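Local coordinates for omega transaminase (Pseudomonas sp., PDB 5LHA), which probably transfers amino groups between amines or beta-alanine and keto acids with a pyridoxal phosphate cofactor, caught here in its pyridoxamine phosphate form, at residues F100-R105 with T336-A341; T268-S273 with L289-G294; K293-T296 with P301-A304. All coordinates share one frame; numbering follows the deposited sequence.

Contact 1. Residues F100-R105 with T336-A341; sequences FDLAER and TACAAA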
loop_
_atom_site.group_PDB
_atom_site.type_symbol
_atom_site.label_atom_id
_atom_site.label_comp_id
_atom_site.label_asym_id
_atom_site.label_seq_id
_atom_site.Cartn_x
_atom_site.Cartn_y
_atom_site.Cartn_z
ATOM N N PHE A 100 -3.027 -36.267 -12.347
ATOM C CA PHE A 100 -4.217 -36.920 -11.817
ATOM C C PHE A 100 -3.868 -37.777 -10.612
ATOM O O PHE A 100 -4.501 -37.679 -9.557
ATOM C CB PHE A 100 -4.858 -37.796 -12.887
ATOM C CG PHE A 100 -5.677 -37.052 -13.885
ATOM C CD1 PHE A 100 -5.118 -36.656 -15.086
ATOM C CD2 PHE A 100 -7.012 -36.780 -13.645
ATOM C CE1 PHE A 100 -5.867 -35.987 -16.022
ATOM C CE2 PHE A 100 -7.770 -36.107 -14.580
ATOM C CZ PHE A 100 -7.198 -35.713 -15.770
ATOM N N ASP A 101 -2.837 -38.617 -10.752
ATOM C CA ASP A 101 -2.522 -39.602 -9.725
ATOM C C ASP A 101 -2.243 -38.935 -8.386
ATOM O O ASP A 101 -2.809 -39.324 -7.358
ATOM C CB ASP A 101 -1.317 -40.442 -10.159
ATOM C CG ASP A 101 -1.558 -41.200 -11.449
ATOM O OD1 ASP A 101 -2.733 -41.434 -11.806
ATOM O OD2 ASP A 101 -0.566 -41.575 -12.107
ATOM N N LEU A 102 -1.372 -37.917 -8.383
ATOM C CA LEU A 102 -0.951 -37.270 -7.140
ATOM C C LEU A 102 -2.063 -36.413 -6.533
ATOM O O LEU A 102 -2.189 -36.337 -5.304
ATOM C CB LEU A 102 0.303 -36.429 -7.396
ATOM C CG LEU A 102 0.969 -35.770 -6.192
ATOM C CD1 LEU A 102 1.337 -36.817 -5.155
ATOM C CD2 LEU A 102 2.189 -34.972 -6.616
ATOM N N ALA A 103 -2.844 -35.719 -7.367
ATOM C CA ALA A 103 -3.971 -34.941 -6.849
ATOM C C ALA A 103 -4.993 -35.840 -6.160
ATOM O O ALA A 103 -5.468 -35.537 -5.061
ATOM C CB ALA A 103 -4.627 -34.148 -7.980
ATOM N N GLU A 104 -5.367 -36.941 -6.814
ATOM C CA GLU A 104 -6.216 -37.940 -6.175
ATOM C C GLU A 104 -5.570 -38.465 -4.899
ATOM O O GLU A 104 -6.240 -38.627 -3.874
ATOM C CB GLU A 104 -6.489 -39.080 -7.156
ATOM C CG GLU A 104 -7.334 -40.219 -6.608
ATOM C CD GLU A 104 -8.824 -39.894 -6.565
ATOM O OE1 GLU A 104 -9.244 -38.876 -7.159
ATOM O OE2 GLU A 104 -9.577 -40.665 -5.936
ATOM N N ARG A 105 -4.260 -38.727 -4.952
ATOM C CA ARG A 105 -3.535 -39.268 -3.805
ATOM C C ARG A 105 -3.531 -38.289 -2.637
ATOM O O ARG A 105 -3.778 -38.673 -1.492
ATOM C CB ARG A 105 -2.101 -39.614 -4.223
ATOM C CG ARG A 105 -1.212 -40.153 -3.116
ATOM C CD ARG A 105 -1.420 -41.634 -2.889
ATOM N NE ARG A 105 -0.597 -42.114 -1.783
ATOM C CZ ARG A 105 0.585 -42.706 -1.921
ATOM N NH1 ARG A 105 1.101 -42.915 -3.124
ATOM N NH2 ARG A 105 1.247 -43.099 -0.843
ATOM N N THR A 336 7.616 -35.398 -13.893
ATOM C CA THR A 336 8.697 -36.050 -13.169
ATOM C C THR A 336 8.569 -35.790 -11.672
ATOM O O THR A 336 8.727 -36.712 -10.859
ATOM C CB THR A 336 10.053 -35.585 -13.701
ATOM O OG1 THR A 336 10.071 -35.726 -15.126
ATOM C CG2 THR A 336 11.180 -36.424 -13.099
ATOM N N ALA A 337 8.213 -34.556 -11.296
ATOM C CA ALA A 337 8.039 -34.223 -9.886
ATOM C C ALA A 337 6.950 -35.069 -9.249
ATOM O O ALA A 337 7.132 -35.618 -8.159
ATOM C CB ALA A 337 7.716 -32.735 -9.736
ATOM N N CYS A 338 5.817 -35.206 -9.926
ATOM C CA CYS A 338 4.725 -35.999 -9.374
ATOM C C CYS A 338 5.149 -37.452 -9.187
ATOM O O CYS A 338 4.975 -38.029 -8.104
ATOM C CB CYS A 338 3.510 -35.900 -10.296
ATOM S SG CYS A 338 2.781 -34.247 -10.375
ATOM N N ALA A 339 5.743 -38.044 -10.233
ATOM C CA ALA A 339 6.222 -39.422 -10.183
ATOM C C ALA A 339 7.120 -39.672 -8.981
ATOM O O ALA A 339 6.984 -40.691 -8.290
ATOM C CB ALA A 339 6.962 -39.765 -11.480
ATOM N N ALA A 340 8.097 -38.784 -8.762
ATOM C CA ALA A 340 8.962 -38.912 -7.596
ATOM C C ALA A 340 8.170 -38.767 -6.301
ATOM O O ALA A 340 8.458 -39.456 -5.315
ATOM C CB ALA A 340 10.103 -37.891 -7.660
ATOM N N ALA A 341 7.201 -37.846 -6.270
ATOM C CA ALA A 341 6.371 -37.661 -5.083
ATOM C C ALA A 341 5.647 -38.945 -4.699
ATOM O O ALA A 341 5.610 -39.324 -3.519
ATOM C CB ALA A 341 5.357 -36.539 -5.320
#

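Contact 2. Residues T268-S273 with L289-G294; sequences TGFGRS and LCLAKG. With PMP (4'-deoxy-4'-aminopyridoxal-5'-phosphate), chain E.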
loop_
_atom_site.group_PDB
_atom_site.type_symbol
_atom_site.label_atom_id
_atom_site.label_comp_id
_atom_site.label_asym_id
_atom_site.label_seq_id
_atom_site.Cartn_x
_atom_site.Cartn_y
_atom_site.Cartn_z
ATOM N N THR A 268 6.381 -29.352 8.586
ATOM C CA THR A 268 5.672 -30.367 9.363
ATOM C C THR A 268 4.938 -31.386 8.496
ATOM O O THR A 268 4.502 -32.420 9.016
ATOM C CB THR A 268 4.645 -29.715 10.287
ATOM O OG1 THR A 268 3.732 -28.945 9.500
ATOM C CG2 THR A 268 5.333 -28.802 11.293
ATOM N N GLY A 269 4.727 -31.089 7.218
ATOM C CA GLY A 269 4.067 -32.023 6.337
ATOM C C GLY A 269 4.803 -33.335 6.198
ATOM O O GLY A 269 6.017 -33.367 5.958
ATOM N N PHE A 270 4.059 -34.420 6.381
ATOM C CA PHE A 270 4.488 -35.792 6.133
ATOM C C PHE A 270 5.400 -36.355 7.219
ATOM O O PHE A 270 6.208 -37.244 6.932
ATOM C CB PHE A 270 5.137 -35.919 4.748
ATOM C CG PHE A 270 4.257 -35.418 3.627
ATOM C CD1 PHE A 270 3.144 -36.138 3.221
ATOM C CD2 PHE A 270 4.519 -34.197 3.012
ATOM C CE1 PHE A 270 2.328 -35.665 2.211
ATOM C CE2 PHE A 270 3.709 -33.723 1.999
ATOM C CZ PHE A 270 2.611 -34.461 1.598
ATOM N N GLY A 271 5.333 -35.849 8.455
ATOM C CA GLY A 271 5.804 -36.654 9.569
ATOM C C GLY A 271 6.800 -36.096 10.567
ATOM O O GLY A 271 7.006 -36.719 11.613
ATOM N N ARG A 272 7.440 -34.957 10.276
ATOM C CA ARG A 272 8.581 -34.537 11.090
ATOM C C ARG A 272 8.208 -34.379 12.562
ATOM O O ARG A 272 9.031 -34.649 13.447
ATOM C CB ARG A 272 9.194 -33.244 10.548
ATOM C CG ARG A 272 10.452 -32.807 11.313
ATOM C CD ARG A 272 11.311 -31.841 10.521
ATOM N NE ARG A 272 11.958 -32.453 9.362
ATOM C CZ ARG A 272 13.069 -33.190 9.405
ATOM N NH1 ARG A 272 13.679 -33.435 10.559
ATOM N NH2 ARG A 272 13.571 -33.690 8.285
ATOM N N SER A 273 6.986 -33.930 12.850
ATOM C CA SER A 273 6.580 -33.646 14.221
ATOM C C SER A 273 5.812 -34.785 14.878
ATOM O O SER A 273 5.329 -34.618 16.001
ATOM C CB SER A 273 5.737 -32.365 14.262
ATOM O OG SER A 273 4.407 -32.618 13.850
ATOM N N LEU A 289 -3.890 -26.184 3.210
ATOM C CA LEU A 289 -2.586 -26.778 3.506
ATOM C C LEU A 289 -1.556 -26.299 2.498
ATOM O O LEU A 289 -1.830 -26.292 1.293
ATOM C CB LEU A 289 -2.632 -28.304 3.459
ATOM C CG LEU A 289 -3.560 -28.995 4.446
ATOM C CD1 LEU A 289 -3.521 -30.503 4.205
ATOM C CD2 LEU A 289 -3.152 -28.641 5.872
ATOM N N CYS A 290 -0.380 -25.899 2.993
ATOM C CA CYS A 290 0.793 -25.583 2.178
ATOM C C CYS A 290 1.875 -26.644 2.384
ATOM O O CYS A 290 2.330 -26.856 3.514
ATOM C CB CYS A 290 1.335 -24.193 2.522
ATOM S SG CYS A 290 0.186 -22.807 2.294
ATOM N N LEU A 291 2.302 -27.292 1.292
ATOM C CA LEU A 291 3.263 -28.392 1.356
ATOM C C LEU A 291 4.409 -28.233 0.362
ATOM O O LEU A 291 4.237 -27.725 -0.750
ATOM C CB LEU A 291 2.595 -29.744 1.090
ATOM C CG LEU A 291 1.460 -30.159 2.015
ATOM C CD1 LEU A 291 0.601 -31.190 1.313
ATOM C CD2 LEU A 291 2.036 -30.707 3.309
ATOM N N ALA A 292 5.577 -28.733 0.769
ATOM C CA ALA A 292 6.744 -28.816 -0.096
ATOM C C ALA A 292 7.776 -29.741 0.532
ATOM O O ALA A 292 7.417 -30.666 1.269
ATOM C CB ALA A 292 7.352 -27.433 -0.341
ATOM N N LYS A 293 9.055 -29.470 0.275
ATOM C CA LYS A 293 10.179 -30.148 0.915
ATOM C C LYS A 293 10.071 -31.671 0.868
ATOM O O LYS A 293 10.289 -32.287 -0.183
ATOM C CB LYS A 293 10.305 -29.679 2.367
ATOM C CG LYS A 293 10.847 -28.265 2.509
ATOM C CD LYS A 293 11.100 -27.921 3.961
ATOM C CE LYS A 293 11.630 -26.501 4.111
ATOM N NZ LYS A 293 13.051 -26.395 3.667
ATOM N N GLY A 294 9.709 -32.285 1.994
ATOM C CA GLY A 294 9.659 -33.736 2.081
ATOM C C GLY A 294 8.682 -34.393 1.125
ATOM O O GLY A 294 8.760 -35.614 0.940
HETATM N N1 PMP E . 7.225 -22.022 4.903
HETATM C C2 PMP E . 7.932 -22.861 5.749
HETATM C C2A PMP E . 7.381 -23.251 7.095
HETATM C C3 PMP E . 9.290 -23.030 5.516
HETATM O O3 PMP E . 10.103 -23.532 6.496
HETATM C C4 PMP E . 9.827 -22.674 4.280
HETATM C C4A PMP E . 11.291 -22.935 4.000
HETATM N N4A PMP E . 11.965 -23.389 5.199
HETATM C C5 PMP E . 9.019 -22.073 3.313
HETATM C C6 PMP E . 7.704 -21.749 3.645
HETATM C C5A PMP E . 9.583 -21.786 1.930
HETATM O O4P PMP E . 9.995 -22.987 1.296
HETATM P P PMP E . 10.919 -22.999 -0.031
HETATM O O1P PMP E . 12.356 -22.852 0.433
HETATM O O2P PMP E . 10.748 -24.339 -0.718
HETATM O O3P PMP E . 10.585 -21.867 -0.982
HETATM O O HOH W 1 7.659 -31.614 4.480
#

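Contact 3. Residues K293-T296 with P301-A304; sequences KGIT and PLGA. With PMP (4'-deoxy-4'-aminopyridoxal-5'-phosphate), chain E.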
loop_
_atom_site.group_PDB
_atom_site.type_symbol
_atom_site.label_atom_id
_atom_site.label_comp_id
_atom_site.label_asym_id
_atom_site.label_seq_id
_atom_site.Cartn_x
_atom_site.Cartn_y
_atom_site.Cartn_z
ATOM N N LYS A 293 9.055 -29.470 0.275
ATOM C CA LYS A 293 10.179 -30.148 0.915
ATOM C C LYS A 293 10.071 -31.671 0.868
ATOM O O LYS A 293 10.289 -32.287 -0.183
ATOM C CB LYS A 293 10.305 -29.679 2.367
ATOM C CG LYS A 293 10.847 -28.265 2.509
ATOM C CD LYS A 293 11.100 -27.921 3.961
ATOM C CE LYS A 293 11.630 -26.501 4.111
ATOM N NZ LYS A 293 13.051 -26.395 3.667
ATOM N N GLY A 294 9.709 -32.285 1.994
ATOM C CA GLY A 294 9.659 -33.736 2.081
ATOM C C GLY A 294 8.682 -34.393 1.125
ATOM O O GLY A 294 8.760 -35.614 0.940
ATOM N N ILE A 295 7.774 -33.620 0.519
ATOM C CA ILE A 295 6.772 -34.191 -0.381
ATOM C C ILE A 295 7.441 -34.981 -1.505
ATOM O O ILE A 295 6.929 -36.020 -1.945
ATOM C CB ILE A 295 5.831 -33.089 -0.910
ATOM C CG1 ILE A 295 4.613 -33.723 -1.600
ATOM C CG2 ILE A 295 6.569 -32.084 -1.792
ATOM C CD1 ILE A 295 3.447 -32.768 -1.832
ATOM N N THR A 296 8.600 -34.518 -1.971
ATOM C CA THR A 296 9.443 -35.278 -2.888
ATOM C C THR A 296 10.754 -35.684 -2.230
ATOM O O THR A 296 11.673 -36.144 -2.921
ATOM C CB THR A 296 9.728 -34.492 -4.170
ATOM O OG1 THR A 296 10.275 -33.205 -3.852
ATOM C CG2 THR A 296 8.460 -34.333 -4.978
ATOM N N PRO A 301 12.056 -30.592 -7.220
ATOM C CA PRO A 301 11.266 -29.490 -6.649
ATOM C C PRO A 301 9.780 -29.704 -6.884
ATOM O O PRO A 301 9.332 -29.875 -8.021
ATOM C CB PRO A 301 11.791 -28.262 -7.403
ATOM C CG PRO A 301 13.188 -28.631 -7.774
ATOM C CD PRO A 301 13.104 -30.099 -8.132
ATOM N N LEU A 302 9.012 -29.716 -5.796
ATOM C CA LEU A 302 7.562 -29.777 -5.909
ATOM C C LEU A 302 6.941 -29.084 -4.709
ATOM O O LEU A 302 7.364 -29.296 -3.571
ATOM C CB LEU A 302 7.069 -31.230 -5.978
ATOM C CG LEU A 302 5.576 -31.513 -6.162
ATOM C CD1 LEU A 302 5.092 -31.139 -7.565
ATOM C CD2 LEU A 302 5.213 -32.949 -5.820
ATOM N N GLY A 303 5.901 -28.294 -4.972
ATOM C CA GLY A 303 5.094 -27.722 -3.921
ATOM C C GLY A 303 3.629 -27.979 -4.219
ATOM O O GLY A 303 3.251 -28.302 -5.347
ATOM N N ALA A 304 2.805 -27.862 -3.181
ATOM C CA ALA A 304 1.371 -28.054 -3.358
ATOM C C ALA A 304 0.596 -27.240 -2.338
ATOM O O ALA A 304 1.014 -27.108 -1.184
ATOM C CB ALA A 304 0.968 -29.533 -3.254
HETATM N N1 PMP E . 7.225 -22.022 4.903
HETATM C C2 PMP E . 7.932 -22.861 5.749
HETATM C C2A PMP E . 7.381 -23.251 7.095
HETATM C C3 PMP E . 9.290 -23.030 5.516
HETATM O O3 PMP E . 10.103 -23.532 6.496
HETATM C C4 PMP E . 9.827 -22.674 4.280
HETATM C C4A PMP E . 11.291 -22.935 4.000
HETATM N N4A PMP E . 11.965 -23.389 5.199
HETATM C C5 PMP E . 9.019 -22.073 3.313
HETATM C C6 PMP E . 7.704 -21.749 3.645
HETATM C C5A PMP E . 9.583 -21.786 1.930
HETATM O O4P PMP E . 9.995 -22.987 1.296
HETATM P P PMP E . 10.919 -22.999 -0.031
HETATM O O1P PMP E . 12.356 -22.852 0.433
HETATM O O2P PMP E . 10.748 -24.339 -0.718
HETATM O O3P PMP E . 10.585 -21.867 -0.982
#

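Contact 1. Residues F100-R105 with T336-A341
Ala-341 N is bonded to Ala-337 O at 2.9 Å, one turn back in helix 335-350, and the Ala-341 methyl faces Leu-102. No polar bond crosses between the two segments, which meet through three apolar or sulfur-bearing side chains. Helix 97-109 and helix 335-350 come close here, with Leu-102 CA 6.2 Å from Cys-338 CA. Leu-102 does the reaching: with CG anti to the backbone N (chi1 -175°), its forked end is carried across to the neighbouring helix. Leu-102 CD2 takes the larger part, lying 3.8 Å from Ala-341 CB and 3.9 Å from Cys-338 SG. The second branch, Leu-102 CD1, leans on the same methyl, at 4.0 Å from Ala-341 CB, so both arms of the fork touch Ala-341. The Cys-338 thiol flanks CD2 beside its own CB, and both atoms contribute to the contact. Because Leu-102 also touches Leu-342 and Leu-345, it enters helix 335-350 as a knob among residues spaced i, i+3, i+4 and i+7, the local pattern of knobs-into-holes packing within this class-III aminotransferase of fold type I. The small alanine and cysteine let the helix backbones approach closely. Arg-105 reaches across to helix 335-350 to form salt bridges with Asp-346 and Glu-349. The second subunit covers another face, where Asp-101 OD1 is hydrogen-bonded to Tyr-14 OH of that subunit and the Phe-100 ring packs edge-to-face with Phe-21 of the same neighbour.

Contact 2. Residues T268-S273 with L289-G294
Gly-269 and Phe-270 form the corners of a type II beta turn from Thr-268 to Gly-271, with Phe-270 at a positive phi of 77°, and the turn lies against the end of the strand that holds Leu-291. One methyl, Leu-291 CD2, touches both corner residues: it is 3.9 Å from Gly-269 CA and 3.7 Å from Phe-270 CE2. The sister methyl, Leu-291 CD1, lies 3.8 Å from Phe-270 CZ, so the fork of the leucine meets the CE2 and CZ atoms of the ring, CD2 obliquely, the two side chains crossing at about a right angle. A side chain on Gly-269 would run into CD2. Leu-291 closes strand 288-291 in the central mixed sheet of the fold type I large domain, two residues ahead of Lys-293 in the cofactor pocket. Beyond the strand a water bridges the two segments. It donates to Gly-269 O at 2.8 Å and accepts a long bond from Gly-294 N at 3.3 Å, thereby tying turn to loop where no direct hydrogen bond joins them. The Phe-270 ring also packs on Ile-295, while Arg-272 sends its guanidinium to Leu-386 O, Pro-434 O and Asn-66 OD1.

Contact 3. Residues K293-T296 with P301-A304
The short connection between the antiparallel neighbours 288-291 and 303-308 folds back on itself here, its first limb bearing Lys-293 beside the cofactor and its second limb, around Leu-302, backing that limb from behind. Thr-296 and Leu-302 cross at about a right angle, Thr-296 CG2 resting 3.5 Å from Leu-302 CB and 3.6 Å from Leu-302 CD2. The threonine torsion (chi1 54°) divides its two branches: the methyl faces the leucine while OG1 is hydrogen-bonded to Ile-300 O in the same connection. Ile-295 lies alongside, its CG2 at 3.4 Å from Leu-302 O in van der Waals contact, and its CD1 more loosely 4.3 Å from Ala-304 CB. Thr-296 N gives only a weak bond to Lys-293 O. The lysine side chain runs away from this packing, extended until it bends at its last torsion (chi4 -74°), which leaves Lys-293 CE 3.3 Å from N4A of the pyridoxamine phosphate. Its NZ is hydrogen-bonded to Leu-62 O and to Thr-330 OG1 of the second subunit. With Lys-293 replaced by an alanine, that carbonyl and hydroxyl would probably lose their amino partner and a gap open beside the cofactor amine. A lysine beside the PMP amine, not bonded to it, is consistent with the PMP form of a fold type I transaminase, where such a lysine would be expected to form the internal aldimine in the PLP state.

All three contacts are buried, but contact 2 lies nearest the chain's centre, contact 3 somewhat farther out, and contact 1 farthest; contacts 1 and 3 both pack against the second subunit. Contacts 2 and 3 share Lys-293 and Gly-294 and belong to one sheet, joined by a probable hydrogen bond of 2.8 Å from Leu-291 N to Ala-304 O. Contact 3 also passes packing outward: Leu-302 CD2 lies 3.7 Å from Leu-102 CD2 and 3.6 Å from Ala-341 CB, touching both helices of contact 1. Contacts 1 and 2 do not touch. Chemistry shifts from side-chain helix packing in contact 1, through mainly aliphatic packing with one methyl on a carbonyl in contact 3, to leucine-phenylalanine packing plus a water bridge in contact 2.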